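Local structure of indole-3-acetic acid-amido synthetase GH3.15 (Arabidopsis thaliana, 6E1Q) at residues Ile143-Thr148 and Val159-Thr164; Ser197-Leu202 and Ile227-Asp232. The protein conjugates glutamine, and possibly cysteine, to the auxin precursor indole-3-butyric acid, and glutamine to the herbicide 2,4-DB, in an ATP-dependent reaction. All blocks are in the same frame, centred on the assembly; numbering follows the deposited sequence. Where two conformers were deposited one is given.

Contact 1: Ile143-Thr148 and Val159-Thr164; sequences IFYFVT and VRTMVT. With CFA ((2,4-dichlorophenoxy)acetic acid), chain C.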
ATOM      1  N   ILE A 143      -6.578  -0.913 -13.947  1.00 31.62           N
ATOM      2  CA  ILE A 143      -5.864  -0.397 -12.788  1.00 29.77           C
ATOM      3  C   ILE A 143      -6.598   0.842 -12.313  1.00 33.83           C
ATOM      4  O   ILE A 143      -6.728   1.822 -13.054  1.00 36.27           O
ATOM      5  CB  ILE A 143      -4.390  -0.098 -13.115  1.00 36.06           C
ATOM      6  CG1 ILE A 143      -3.609  -1.409 -13.272  1.00 39.34           C
ATOM      7  CG2 ILE A 143      -3.748   0.732 -12.025  1.00 34.87           C
ATOM      8  CD1 ILE A 143      -2.296  -1.242 -13.990  1.00 45.31           C
ATOM      9  N   PHE A 144      -7.093   0.789 -11.084  1.00 30.05           N
ATOM     10  CA  PHE A 144      -7.814   1.902 -10.493  1.00 33.51           C
ATOM     11  C   PHE A 144      -6.785   2.787  -9.810  1.00 33.72           C
ATOM     12  O   PHE A 144      -6.291   2.478  -8.730  1.00 30.85           O
ATOM     13  CB  PHE A 144      -8.885   1.403  -9.532  1.00 30.73           C
ATOM     14  CG  PHE A 144      -9.936   0.568 -10.205  1.00 33.20           C
ATOM     15  CD1 PHE A 144     -10.791   1.135 -11.128  1.00 33.62           C
ATOM     16  CD2 PHE A 144     -10.049  -0.779  -9.933  1.00 36.93           C
ATOM     17  CE1 PHE A 144     -11.759   0.381 -11.758  1.00 36.32           C
ATOM     18  CE2 PHE A 144     -11.013  -1.544 -10.557  1.00 36.46           C
ATOM     19  CZ  PHE A 144     -11.875  -0.951 -11.474  1.00 37.08           C
ATOM     20  N   TYR A 145      -6.467   3.895 -10.452  1.00 33.14           N
ATOM     21  CA  TYR A 145      -5.438   4.786  -9.953  1.00 33.19           C
ATOM     22  C   TYR A 145      -5.638   6.104 -10.654  1.00 35.68           C
ATOM     23  O   TYR A 145      -5.762   6.125 -11.880  1.00 38.19           O
ATOM     24  CB  TYR A 145      -4.028   4.262 -10.258  1.00 29.39           C
ATOM     25  CG  TYR A 145      -2.958   5.139  -9.634  1.00 36.03           C
ATOM     26  CD1 TYR A 145      -2.596   4.963  -8.309  1.00 35.19           C
ATOM     27  CD2 TYR A 145      -2.339   6.161 -10.354  1.00 34.61           C
ATOM     28  CE1 TYR A 145      -1.636   5.748  -7.720  1.00 41.09           C
ATOM     29  CE2 TYR A 145      -1.372   6.972  -9.758  1.00 33.89           C
ATOM     30  CZ  TYR A 145      -1.034   6.757  -8.435  1.00 36.19           C
ATOM     31  OH  TYR A 145      -0.084   7.521  -7.791  1.00 42.28           O
ATOM     32  N   PHE A 146      -5.649   7.195  -9.902  1.00 30.97           N
ATOM     33  CA  PHE A 146      -5.558   8.475 -10.583  1.00 48.75           C
ATOM     34  C   PHE A 146      -4.908   9.495  -9.659  1.00 42.39           C
ATOM     35  O   PHE A 146      -4.882   9.329  -8.440  1.00 45.24           O
ATOM     36  CB  PHE A 146      -6.921   8.948 -11.114  1.00 56.90           C
ATOM     37  CG  PHE A 146      -8.051   8.841 -10.129  1.00 59.13           C
ATOM     38  CD1 PHE A 146      -8.205   9.781  -9.119  1.00 62.81           C
ATOM     39  CD2 PHE A 146      -8.992   7.825 -10.246  1.00 60.17           C
ATOM     40  CE1 PHE A 146      -9.265   9.701  -8.229  1.00 61.87           C
ATOM     41  CE2 PHE A 146     -10.055   7.738  -9.350  1.00 59.43           C
ATOM     42  CZ  PHE A 146     -10.188   8.676  -8.343  1.00 58.54           C
ATOM     43  N   VAL A 147      -4.337  10.529 -10.268  1.00 38.88           N
ATOM     44  CA  VAL A 147      -3.599  11.564  -9.558  1.00 43.26           C
ATOM     45  C   VAL A 147      -4.329  12.893  -9.715  1.00 49.18           C
ATOM     46  O   VAL A 147      -4.830  13.211 -10.800  1.00 48.52           O
ATOM     47  CB  VAL A 147      -2.143  11.656 -10.061  1.00 48.73           C
ATOM     48  CG1 VAL A 147      -2.107  11.750 -11.567  1.00 41.32           C
ATOM     49  CG2 VAL A 147      -1.464  12.865  -9.469  1.00 64.13           C
ATOM     50  N   THR A 148      -4.392  13.662  -8.627  1.00 49.36           N
ATOM     51  CA  THR A 148      -5.165  14.896  -8.586  1.00 58.13           C
ATOM     52  C   THR A 148      -4.309  16.153  -8.637  1.00 58.71           C
ATOM     53  O   THR A 148      -4.858  17.242  -8.849  1.00 58.95           O
ATOM     54  CB  THR A 148      -6.038  14.939  -7.323  1.00 60.41           C
ATOM     55  OG1 THR A 148      -5.206  15.056  -6.161  1.00 66.75           O
ATOM     56  CG2 THR A 148      -6.864  13.672  -7.225  1.00 56.63           C
ATOM     57  N   VAL A 159       7.952  16.354  -9.604  1.00 34.83           N
ATOM     58  CA  VAL A 159       7.647  15.627  -8.383  1.00 34.42           C
ATOM     59  C   VAL A 159       6.424  14.757  -8.657  1.00 30.98           C
ATOM     60  O   VAL A 159       5.349  15.280  -8.949  1.00 35.41           O
ATOM     61  CB  VAL A 159       7.383  16.598  -7.226  1.00 35.68           C
ATOM     62  CG1 VAL A 159       7.105  15.840  -6.027  1.00 32.83           C
ATOM     63  CG2 VAL A 159       8.592  17.484  -6.993  1.00 38.63           C
ATOM     64  N   ARG A 160       6.572  13.444  -8.548  1.00 30.64           N
ATOM     65  CA  ARG A 160       5.502  12.535  -8.954  1.00 37.11           C
ATOM     66  C   ARG A 160       5.480  11.328  -8.039  1.00 32.77           C
ATOM     67  O   ARG A 160       6.422  11.086  -7.282  1.00 34.39           O
ATOM     68  CB  ARG A 160       5.676  12.031 -10.393  1.00 41.41           C
ATOM     69  CG  ARG A 160       5.535  13.082 -11.458  1.00 54.01           C
ATOM     70  CD  ARG A 160       5.728  12.460 -12.819  1.00 59.34           C
ATOM     71  NE  ARG A 160       5.444  13.433 -13.860  1.00 66.95           N
ATOM     72  CZ  ARG A 160       6.336  13.819 -14.761  1.00 72.68           C
ATOM     73  NH1 ARG A 160       7.557  13.298 -14.742  1.00 67.00           N
ATOM     74  NH2 ARG A 160       6.006  14.719 -15.676  1.00 83.62           N
ATOM     75  N   THR A 161       4.399  10.546  -8.145  1.00 29.53           N
ATOM     76  CA  THR A 161       4.342   9.259  -7.460  1.00 30.08           C
ATOM     77  C   THR A 161       5.121   8.222  -8.250  1.00 31.67           C
ATOM     78  O   THR A 161       5.390   8.384  -9.448  1.00 31.87           O
ATOM     79  CB  THR A 161       2.901   8.779  -7.267  1.00 29.66           C
ATOM     80  OG1 THR A 161       2.263   8.613  -8.543  1.00 35.41           O
ATOM     81  CG2 THR A 161       2.105   9.806  -6.441  1.00 28.77           C
ATOM     82  N   MET A 162       5.500   7.149  -7.556  1.00 35.47           N
ATOM     83  CA  MET A 162       6.198   6.054  -8.225  1.00 36.80           C
ATOM     84  C   MET A 162       5.305   5.377  -9.260  1.00 37.13           C
ATOM     85  O   MET A 162       5.765   5.036 -10.364  1.00 36.19           O
ATOM     86  CB  MET A 162       6.687   5.041  -7.193  1.00 40.38           C
ATOM     87  CG  MET A 162       7.178   3.766  -7.819  1.00 52.13           C
ATOM     88  SD  MET A 162       8.837   4.046  -8.452  1.00 69.61           S
ATOM     89  CE  MET A 162       8.656   3.560 -10.162  1.00 80.45           C
ATOM     90  N   VAL A 163       4.028   5.175  -8.923  1.00 35.95           N
ATOM     91  CA  VAL A 163       3.093   4.576  -9.875  1.00 36.21           C
ATOM     92  C   VAL A 163       3.013   5.415 -11.143  1.00 33.48           C
ATOM     93  O   VAL A 163       3.141   4.897 -12.261  1.00 32.91           O
ATOM     94  CB  VAL A 163       1.710   4.404  -9.226  1.00 37.36           C
ATOM     95  CG1 VAL A 163       0.717   3.976 -10.270  1.00 35.94           C
ATOM     96  CG2 VAL A 163       1.796   3.384  -8.079  1.00 36.09           C
ATOM     97  N   THR A 164       2.812   6.730 -10.995  1.00 30.69           N
ATOM     98  CA  THR A 164       2.737   7.578 -12.183  1.00 34.68           C
ATOM     99  C   THR A 164       4.020   7.484 -12.996  1.00 39.99           C
ATOM    100  O   THR A 164       3.981   7.359 -14.224  1.00 37.59           O
ATOM    101  CB  THR A 164       2.469   9.028 -11.801  1.00 34.88           C
ATOM    102  OG1 THR A 164       1.189   9.137 -11.170  1.00 38.27           O
ATOM    103  CG2 THR A 164       2.516   9.904 -13.029  1.00 31.13           C
TER
HETATM  104  C1  CFA C 602      -1.517  -4.455 -11.542  0.84105.88           C
HETATM  105  C2  CFA C 602      -0.151  -4.438 -10.861  0.84108.59           C
HETATM  106  C1' CFA C 602      -0.584  -2.686  -9.299  0.84110.97           C
HETATM  107  C2' CFA C 602      -0.745  -2.228  -7.998  0.84116.88           C
HETATM  108  C3' CFA C 602      -1.064  -0.911  -7.778  0.84110.70           C
HETATM  109  C4' CFA C 602      -1.223  -0.060  -8.841  0.84100.39           C
HETATM  110  C5' CFA C 602      -1.062  -0.492 -10.136  0.84101.87           C
HETATM  111 CL3  CFA C 602      -0.558  -3.285  -6.572  0.84125.66          CL
HETATM  112  C6' CFA C 602      -0.738  -1.807 -10.360  0.84105.65           C
HETATM  113  O1  CFA C 602      -1.598  -4.363 -12.794  0.84109.44           O
HETATM  114  O2  CFA C 602      -2.555  -4.534 -10.845  0.84106.57           O
HETATM  115  O1' CFA C 602      -0.261  -4.028  -9.526  0.84111.30           O
HETATM  116 CL4  CFA C 602      -1.637   1.623  -8.520  0.84101.30          CL
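Part of the wall of a pocket that holds (2,4-dichlorophenoxy)acetic acid is made here, where Tyr-145 and Val-163 meet. Val-163 lays CG1 over one face of the Tyr-145 ring, 3.6 Å from its centroid and only 6° off the normal, a nearly centred CH-pi contact. In Tyr-145, CG is anti to the backbone N (chi1 -175°), and the phenol and the Thr-161 side chain meet tip to tip. Their hydroxyls, Tyr-145 OH and Thr-161 OG1, are hydrogen-bonded at 2.7 Å. Thr-161 is also the N-cap of helix 162-172: its OG1 accepts from Thr-164 N at 3.1 Å, so one oxygen both caps the helix and holds the tip of the phenol. Thr-164 OG1 lies at the ring edge, 3.6 Å from Tyr-145 CE2. The ligand's para chlorine, CL4, packs 3.5 Å from Tyr-145 CD1 and 3.8 Å from Val-163 CG1. Ile-143 adds CD1, 3.4 Å from the ligand's carboxylate O1. Segment 143-148 runs out of strand 140-143 with Phe-144 and Phe-146 against helix 194-207, while segment 159-164 turns from strand 158-160 into helix 162-172, its Met-162 against helix 112-132 and strand 91-97.

Contact 2: Ser197-Leu202 and Ile227-Asp232; sequences SMYCQL and IKFLED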
ATOM      1  N   SER A 197     -12.758  11.967 -12.575  1.00 32.27           N
ATOM      2  CA  SER A 197     -11.739  10.981 -12.905  0.68 34.81           C
ATOM      3  C   SER A 197     -12.215   9.566 -12.570  1.00 33.01           C
ATOM      4  O   SER A 197     -12.064   8.648 -13.387  1.00 32.76           O
ATOM      5  CB  SER A 197     -10.431  11.313 -12.180  0.68 33.54           C
ATOM      6  OG  SER A 197     -10.618  11.240 -10.776  0.68 42.33           O
ATOM      7  N   MET A 198     -12.796   9.367 -11.380  1.00 30.63           N
ATOM      8  CA  MET A 198     -13.324   8.040 -11.050  1.00 31.51           C
ATOM      9  C   MET A 198     -14.436   7.634 -12.023  1.00 33.46           C
ATOM     10  O   MET A 198     -14.540   6.462 -12.419  1.00 28.20           O
ATOM     11  CB  MET A 198     -13.840   8.025  -9.610  1.00 26.15           C
ATOM     12  CG  MET A 198     -14.553   6.724  -9.231  1.00 37.53           C
ATOM     13  SD  MET A 198     -13.376   5.338  -9.109  1.00 44.03           S
ATOM     14  CE  MET A 198     -12.730   5.634  -7.450  1.00 37.59           C
ATOM     15  N   TYR A 199     -15.266   8.598 -12.430  1.00 33.30           N
ATOM     16  CA  TYR A 199     -16.363   8.290 -13.343  1.00 34.99           C
ATOM     17  C   TYR A 199     -15.833   7.810 -14.695  1.00 34.74           C
ATOM     18  O   TYR A 199     -16.280   6.785 -15.224  1.00 33.69           O
ATOM     19  CB  TYR A 199     -17.278   9.519 -13.494  1.00 27.53           C
ATOM     20  CG  TYR A 199     -18.533   9.270 -14.338  1.00 30.69           C
ATOM     21  CD1 TYR A 199     -18.482   9.324 -15.724  1.00 25.25           C
ATOM     22  CD2 TYR A 199     -19.757   8.961 -13.738  1.00 31.50           C
ATOM     23  CE1 TYR A 199     -19.624   9.094 -16.500  1.00 32.59           C
ATOM     24  CE2 TYR A 199     -20.899   8.727 -14.502  1.00 23.29           C
ATOM     25  CZ  TYR A 199     -20.824   8.794 -15.883  1.00 36.11           C
ATOM     26  OH  TYR A 199     -21.945   8.568 -16.660  1.00 36.77           O
ATOM     27  N   CYS A 200     -14.858   8.523 -15.264  1.00 31.44           N
ATOM     28  CA  CYS A 200     -14.380   8.153 -16.597  1.00 30.97           C
ATOM     29  C   CYS A 200     -13.634   6.829 -16.573  1.00 30.17           C
ATOM     30  O   CYS A 200     -13.752   6.019 -17.502  1.00 31.38           O
ATOM     31  CB  CYS A 200     -13.485   9.254 -17.161  1.00 38.27           C
ATOM     32  SG  CYS A 200     -14.396  10.796 -17.460  1.00 56.67           S
ATOM     33  N   GLN A 201     -12.843   6.609 -15.524  1.00 27.58           N
ATOM     34  CA  GLN A 201     -12.087   5.370 -15.394  1.00 29.96           C
ATOM     35  C   GLN A 201     -13.011   4.160 -15.258  1.00 27.25           C
ATOM     36  O   GLN A 201     -12.744   3.098 -15.828  1.00 31.55           O
ATOM     37  CB  GLN A 201     -11.143   5.526 -14.199  1.00 37.55           C
ATOM     38  CG  GLN A 201     -10.910   4.339 -13.321  1.00 52.97           C
ATOM     39  CD  GLN A 201      -9.628   4.516 -12.511  1.00 62.53           C
ATOM     40  OE1 GLN A 201      -8.526   4.431 -13.048  1.00 59.49           O
ATOM     41  NE2 GLN A 201      -9.776   4.818 -11.223  1.00 71.30           N
ATOM     42  N   LEU A 202     -14.111   4.302 -14.516  1.00 25.44           N
ATOM     43  CA  LEU A 202     -15.057   3.193 -14.399  1.00 31.41           C
ATOM     44  C   LEU A 202     -15.848   3.008 -15.697  1.00 31.02           C
ATOM     45  O   LEU A 202     -16.111   1.877 -16.123  1.00 27.77           O
ATOM     46  CB  LEU A 202     -15.996   3.432 -13.208  1.00 26.66           C
ATOM     47  CG  LEU A 202     -15.464   2.987 -11.828  1.00 32.09           C
ATOM     48  CD1 LEU A 202     -16.352   3.518 -10.692  1.00 31.06           C
ATOM     49  CD2 LEU A 202     -15.385   1.465 -11.737  1.00 29.72           C
ATOM     50  N   ILE A 227     -15.933   0.663  -5.423  1.00 30.43           N
ATOM     51  CA  ILE A 227     -17.235   0.014  -5.313  1.00 34.44           C
ATOM     52  C   ILE A 227     -18.281   0.996  -4.795  1.00 36.45           C
ATOM     53  O   ILE A 227     -19.428   1.013  -5.262  1.00 34.06           O
ATOM     54  CB  ILE A 227     -17.108  -1.223  -4.406  1.00 39.18           C
ATOM     55  CG1 ILE A 227     -16.250  -2.277  -5.097  1.00 37.69           C
ATOM     56  CG2 ILE A 227     -18.494  -1.758  -4.014  1.00 39.41           C
ATOM     57  CD1 ILE A 227     -16.032  -3.515  -4.291  1.00 34.84           C
ATOM     58  N   LYS A 228     -17.901   1.831  -3.825  1.00 28.40           N
ATOM     59  CA  LYS A 228     -18.820   2.846  -3.336  1.00 33.44           C
ATOM     60  C   LYS A 228     -19.265   3.774  -4.466  1.00 32.20           C
ATOM     61  O   LYS A 228     -20.455   4.092  -4.580  1.00 29.19           O
ATOM     62  CB  LYS A 228     -18.172   3.641  -2.205  1.00 42.45           C
ATOM     63  CG  LYS A 228     -19.165   4.474  -1.385  1.00 67.29           C
ATOM     64  CD  LYS A 228     -19.036   5.979  -1.652  1.00 75.16           C
ATOM     65  CE  LYS A 228     -19.821   6.814  -0.631  1.00 79.18           C
ATOM     66  NZ  LYS A 228     -21.251   7.046  -1.006  1.00 76.51           N
ATOM     67  N   PHE A 229     -18.330   4.215  -5.312  1.00 27.05           N
ATOM     68  CA  PHE A 229     -18.710   5.040  -6.455  1.00 30.80           C
ATOM     69  C   PHE A 229     -19.669   4.292  -7.384  1.00 29.93           C
ATOM     70  O   PHE A 229     -20.663   4.859  -7.857  1.00 30.03           O
ATOM     71  CB  PHE A 229     -17.455   5.493  -7.205  1.00 30.13           C
ATOM     72  CG  PHE A 229     -17.688   6.649  -8.126  1.00 33.05           C
ATOM     73  CD1 PHE A 229     -18.111   6.435  -9.431  1.00 32.47           C
ATOM     74  CD2 PHE A 229     -17.495   7.951  -7.689  1.00 37.71           C
ATOM     75  CE1 PHE A 229     -18.330   7.489 -10.291  1.00 34.47           C
ATOM     76  CE2 PHE A 229     -17.717   9.029  -8.547  1.00 37.05           C
ATOM     77  CZ  PHE A 229     -18.130   8.794  -9.851  1.00 37.71           C
ATOM     78  N   LEU A 230     -19.399   3.014  -7.648  1.00 31.33           N
ATOM     79  CA  LEU A 230     -20.290   2.235  -8.504  1.00 30.81           C
ATOM     80  C   LEU A 230     -21.693   2.149  -7.920  1.00 34.05           C
ATOM     81  O   LEU A 230     -22.687   2.279  -8.650  1.00 30.22           O
ATOM     82  CB  LEU A 230     -19.735   0.829  -8.702  1.00 30.52           C
ATOM     83  CG  LEU A 230     -18.750   0.600  -9.830  1.00 39.22           C
ATOM     84  CD1 LEU A 230     -18.159  -0.802  -9.685  1.00 42.98           C
ATOM     85  CD2 LEU A 230     -19.418   0.807 -11.191  1.00 33.77           C
ATOM     86  N   GLU A 231     -21.793   1.900  -6.606  1.00 28.28           N
ATOM     87  CA  GLU A 231     -23.098   1.820  -5.961  1.00 38.34           C
ATOM     88  C   GLU A 231     -23.911   3.083  -6.209  1.00 33.20           C
ATOM     89  O   GLU A 231     -25.129   3.016  -6.401  1.00 35.75           O
ATOM     90  CB  GLU A 231     -22.943   1.587  -4.448  1.00 32.62           C
ATOM     91  CG  GLU A 231     -22.541   0.173  -4.058  1.00 45.06           C
ATOM     92  CD  GLU A 231     -22.147   0.050  -2.575  1.00 55.90           C
ATOM     93  OE1 GLU A 231     -21.803   1.074  -1.950  1.00 59.73           O
ATOM     94  OE2 GLU A 231     -22.166  -1.074  -2.040  1.00 61.42           O
ATOM     95  N   ASP A 232     -23.257   4.245  -6.209  1.00 32.07           N
ATOM     96  CA  ASP A 232     -23.980   5.503  -6.332  1.00 32.72           C
ATOM     97  C   ASP A 232     -24.297   5.867  -7.774  1.00 33.71           C
ATOM     98  O   ASP A 232     -25.272   6.587  -8.015  1.00 41.39           O
ATOM     99  CB  ASP A 232     -23.174   6.640  -5.715  1.00 34.89           C
ATOM    100  CG  ASP A 232     -23.167   6.592  -4.197  1.00 44.55           C
ATOM    101  OD1 ASP A 232     -24.040   5.913  -3.609  1.00 33.59           O
ATOM    102  OD2 ASP A 232     -22.269   7.226  -3.605  1.00 39.95           O
TER
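Met-198 makes the first touch from helix 194-207, setting its CG over one face of the Phe-229 ring. CG is anti to the backbone N (chi1 173°) and stands 3.5 Å from the ring centroid, 19° off the normal, displaced toward the rim: a CH-pi contact, with CG only 3.3 Å from Phe-229 CG. The chain then bends, and SD makes a more distant, oblique Met-aromatic contact at 5.1 Å from the same centroid. Tyr-199 follows, crossing Phe-229 at about a right angle; its CB is 3.8 Å from Phe-229 CZ, while its hydroxyl is hydrogen-bonded to Asn-240. One turn on from Met-198, Leu-202 puts CD1 3.6 Å from Phe-229 CD1 and 3.9 Å from Leu-230 CG. An alanine in place of Phe-229 would probably open a gap between the helices, leaving Met-198 CG without the ring beneath it and Leu-202 CD1 resting mainly on Leu-230. This is apolar helix-to-helix packing, away from the ATP and ligand sites. The two helical segments cross at -84°, their axes 10.7 Å apart at closest approach. Beyond them, Cys-200 ties helix 194-207 to helix 253-258 through its disulfide with Cys-255, and Leu-230 of helix 220-243 reaches Leu-290 of helix 286-290.

Contact 1 and contact 2 lie in the GH3 N-terminal domain, their centres about 17 Å apart, and meet through helix 194-207. Gln-201 is the bridge: its OE1 takes a weak hydrogen bond from Tyr-145 N at 3.4 Å, and its NE2 packs 3.3 Å from Phe-146 CD2. Ser-197 OG lies 3.3 Å from Phe-146 CE1. The helix thus backs the loop that carries Tyr-145 while its Met-198, Tyr-199 and Leu-202 pack on helix 220-243. Contact 1 helps line the ligand pocket, and Val-163 also touches a second bound (2,4-dichlorophenoxy)acetic acid; the side chain of Met-198 in contact 2 is about 12 Å from a bound ligand.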